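Local coordinates for protein alkaline serine protease (PDB 1Y9Z) that probably cleaves peptide bonds as a cold-adapted, subtilisin-like serine protease that binds calcium and sodium ions, at residues A[307-318]-A[334-345]. Numbering follows the deposited sequence.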
# COMPACT_ATOMS: atom_id res chain seq x y z
N ILE A 307 -6.41 19.95 8.91
CA ILE A 307 -6.45 19.24 7.64
C ILE A 307 -5.35 19.77 6.73
O ILE A 307 -5.41 20.91 6.27
CB ILE A 307 -7.79 19.44 6.91
CG1 ILE A 307 -8.95 18.95 7.78
CG2 ILE A 307 -7.77 18.69 5.58
CD1 ILE A 307 -10.31 19.27 7.21
N VAL A 308 -4.34 18.95 6.49
CA VAL A 308 -3.22 19.33 5.63
C VAL A 308 -3.43 18.74 4.25
O VAL A 308 -3.67 17.54 4.12
CB VAL A 308 -1.89 18.80 6.19
CG1 VAL A 308 -0.75 19.15 5.25
CG2 VAL A 308 -1.63 19.37 7.58
N TYR A 309 -3.36 19.57 3.21
CA TYR A 309 -3.52 19.06 1.86
C TYR A 309 -2.23 19.20 1.06
O TYR A 309 -1.42 20.10 1.29
CB TYR A 309 -4.69 19.73 1.13
CG TYR A 309 -4.57 21.21 0.85
CD1 TYR A 309 -4.86 22.16 1.84
CD2 TYR A 309 -4.24 21.68 -0.42
CE1 TYR A 309 -4.83 23.53 1.56
CE2 TYR A 309 -4.20 23.04 -0.71
CZ TYR A 309 -4.50 23.96 0.29
OH TYR A 309 -4.48 25.31 0.00
N SER A 310 -2.03 18.28 0.13
CA SER A 310 -0.83 18.24 -0.70
C SER A 310 -0.55 19.50 -1.51
O SER A 310 -1.47 20.18 -1.98
CB SER A 310 -0.90 17.05 -1.66
OG SER A 310 -1.02 15.83 -0.94
N ASN A 311 0.73 19.80 -1.67
CA ASN A 311 1.16 20.95 -2.46
C ASN A 311 1.36 20.48 -3.90
O ASN A 311 1.23 19.29 -4.19
CB ASN A 311 2.48 21.52 -1.90
CG ASN A 311 3.53 20.45 -1.67
OD1 ASN A 311 3.86 19.68 -2.58
ND2 ASN A 311 4.06 20.40 -0.46
N SER A 312 1.67 21.40 -4.79
CA SER A 312 1.85 21.08 -6.21
C SER A 312 3.04 20.17 -6.51
O SER A 312 3.05 19.48 -7.53
CB SER A 312 1.98 22.37 -7.03
OG SER A 312 3.10 23.12 -6.61
N ALA A 313 4.04 20.16 -5.63
CA ALA A 313 5.22 19.32 -5.83
C ALA A 313 4.87 17.83 -5.78
O ALA A 313 5.36 17.04 -6.58
CB ALA A 313 6.27 19.65 -4.78
N LEU A 314 4.03 17.46 -4.82
CA LEU A 314 3.58 16.08 -4.64
C LEU A 314 2.09 16.14 -4.33
O LEU A 314 1.68 15.95 -3.18
CB LEU A 314 4.33 15.40 -3.49
CG LEU A 314 5.77 14.95 -3.73
CD1 LEU A 314 6.34 14.37 -2.44
CD2 LEU A 314 5.81 13.91 -4.85
N PRO A 315 1.26 16.40 -5.35
CA PRO A 315 -0.20 16.50 -5.23
C PRO A 315 -0.94 15.23 -4.84
O PRO A 315 -2.11 15.29 -4.45
CB PRO A 315 -0.62 17.02 -6.60
CG PRO A 315 0.37 16.36 -7.51
CD PRO A 315 1.67 16.55 -6.76
N GLY A 316 -0.28 14.08 -4.93
CA GLY A 316 -0.93 12.83 -4.57
C GLY A 316 -1.20 12.71 -3.09
O GLY A 316 -0.77 13.55 -2.29
N LEU A 317 -1.92 11.66 -2.70
CA LEU A 317 -2.23 11.45 -1.29
C LEU A 317 -0.98 11.01 -0.53
O LEU A 317 -0.34 10.01 -0.88
CB LEU A 317 -3.32 10.39 -1.15
CG LEU A 317 -3.80 10.10 0.28
CD1 LEU A 317 -4.42 11.34 0.89
CD2 LEU A 317 -4.81 8.96 0.25
N GLN A 318 -0.63 11.77 0.50
CA GLN A 318 0.55 11.46 1.29
C GLN A 318 0.20 10.98 2.70
O GLN A 318 -0.78 11.44 3.30
CB GLN A 318 1.47 12.68 1.39
CG GLN A 318 1.80 13.35 0.05
CD GLN A 318 2.48 12.41 -0.93
OE1 GLN A 318 3.41 11.68 -0.58
NE2 GLN A 318 2.02 12.43 -2.18
N VAL A 334 -5.22 15.46 10.02
CA VAL A 334 -5.25 14.51 8.92
C VAL A 334 -4.57 15.04 7.66
O VAL A 334 -4.25 16.23 7.57
CB VAL A 334 -6.70 14.13 8.56
CG1 VAL A 334 -7.41 13.57 9.79
CG2 VAL A 334 -7.45 15.35 8.02
N SER A 335 -4.37 14.15 6.70
CA SER A 335 -3.74 14.49 5.43
C SER A 335 -4.63 14.08 4.26
O SER A 335 -5.17 12.97 4.24
CB SER A 335 -2.38 13.79 5.32
OG SER A 335 -1.83 13.91 4.02
N VAL A 336 -4.79 14.97 3.28
CA VAL A 336 -5.59 14.69 2.09
C VAL A 336 -4.81 15.15 0.86
O VAL A 336 -3.88 15.95 0.98
CB VAL A 336 -6.95 15.44 2.13
CG1 VAL A 336 -7.78 14.98 3.33
CG2 VAL A 336 -6.73 16.94 2.18
N ASP A 337 -5.18 14.64 -0.31
CA ASP A 337 -4.47 15.02 -1.53
C ASP A 337 -4.83 16.44 -1.95
O ASP A 337 -5.73 17.06 -1.38
CB ASP A 337 -4.72 14.01 -2.66
CG ASP A 337 -6.16 13.98 -3.14
OD1 ASP A 337 -6.53 12.99 -3.81
OD2 ASP A 337 -6.91 14.94 -2.88
N ARG A 338 -4.11 16.98 -2.94
CA ARG A 338 -4.35 18.35 -3.37
C ARG A 338 -5.75 18.62 -3.91
O ARG A 338 -6.36 19.64 -3.58
CB ARG A 338 -3.31 18.77 -4.41
CG ARG A 338 -3.37 20.25 -4.74
CD ARG A 338 -2.19 20.69 -5.59
NE ARG A 338 -2.18 22.13 -5.81
CZ ARG A 338 -1.97 23.03 -4.85
NH1 ARG A 338 -1.75 22.65 -3.60
NH2 ARG A 338 -1.98 24.33 -5.14
N ALA A 339 -6.26 17.72 -4.74
CA ALA A 339 -7.59 17.89 -5.31
C ALA A 339 -8.63 18.05 -4.21
O ALA A 339 -9.50 18.93 -4.27
CB ALA A 339 -7.95 16.70 -6.19
N THR A 340 -8.53 17.21 -3.19
CA THR A 340 -9.46 17.26 -2.06
C THR A 340 -9.29 18.56 -1.28
O THR A 340 -10.27 19.17 -0.86
CB THR A 340 -9.24 16.05 -1.13
OG1 THR A 340 -9.50 14.85 -1.86
CG2 THR A 340 -10.19 16.12 0.06
N GLY A 341 -8.04 18.98 -1.09
CA GLY A 341 -7.78 20.21 -0.36
C GLY A 341 -8.35 21.42 -1.08
O GLY A 341 -8.86 22.35 -0.44
N LEU A 342 -8.28 21.42 -2.40
CA LEU A 342 -8.81 22.54 -3.18
C LEU A 342 -10.34 22.53 -3.16
O LEU A 342 -10.97 23.58 -3.18
CB LEU A 342 -8.31 22.47 -4.63
CG LEU A 342 -6.80 22.62 -4.82
CD1 LEU A 342 -6.47 22.58 -6.31
CD2 LEU A 342 -6.31 23.92 -4.21
N ALA A 343 -10.92 21.34 -3.11
CA ALA A 343 -12.37 21.20 -3.08
C ALA A 343 -12.89 21.74 -1.75
O ALA A 343 -13.96 22.35 -1.68
CB ALA A 343 -12.77 19.74 -3.25
N LEU A 344 -12.12 21.51 -0.69
CA LEU A 344 -12.49 21.97 0.64
C LEU A 344 -12.50 23.49 0.73
O LEU A 344 -13.15 24.07 1.60
CB LEU A 344 -11.54 21.38 1.69
CG LEU A 344 -11.72 19.89 1.97
CD1 LEU A 344 -10.58 19.38 2.85
CD2 LEU A 344 -13.07 19.65 2.65
N LYS A 345 -11.76 24.14 -0.17
CA LYS A 345 -11.70 25.60 -0.19
C LYS A 345 -13.08 26.19 -0.40
O LYS A 345 -13.41 27.25 0.15
CB LYS A 345 -10.78 26.08 -1.32
CG LYS A 345 -9.29 25.95 -1.05
CD LYS A 345 -8.49 26.42 -2.25
CE LYS A 345 -7.00 26.47 -1.95
NZ LYS A 345 -6.68 27.50 -0.93
O HOH W 1 -1.50 14.34 1.34
O HOH W 2 -4.52 15.62 -6.00
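S335 OG is gripped by three partners: it donates to Q318 O at 2.8 Å, accepts a hydrogen bond from a water that also donates to S310 OG and accepts from Q318 N, and is hydrogen-bonded to R281. With OG anti to the backbone N (chi1 170°), the hydroxyl faces the returning loop. Strands 307-309 and 334-336 run parallel; V308 N meets V334 O almost straight (175°), and V308 O accepts from V336 N. These strands belong to the inserted beta-barrel domain, apart from the subtilisin-like alpha/beta domain, and show how a helix following a strand folds back over a sheet face, here the one bearing I307, Y309 and V336. I307 CG2 and L344 CD1 meet tip to tip at 4.0 Å, while the Y309 ring lies against G341, CB standing 3.5 Å from G341 CA, where a side chain would collide with the ring. D337 N-caps this helix, OD2 accepting from T340 N, and P315 O takes R338 N at 3.0 Å. R338, extended to NE, donates from NH1 to a lone pair of S310 O (3.0 Å), which lies in the guanidinium plane, and NH1 also salt-bridges E280. A leucine here would probably leave S310 O without this donor and E280 without this counter-charge. Beyond the ring, Y309 OH and K345 NZ both reach E259.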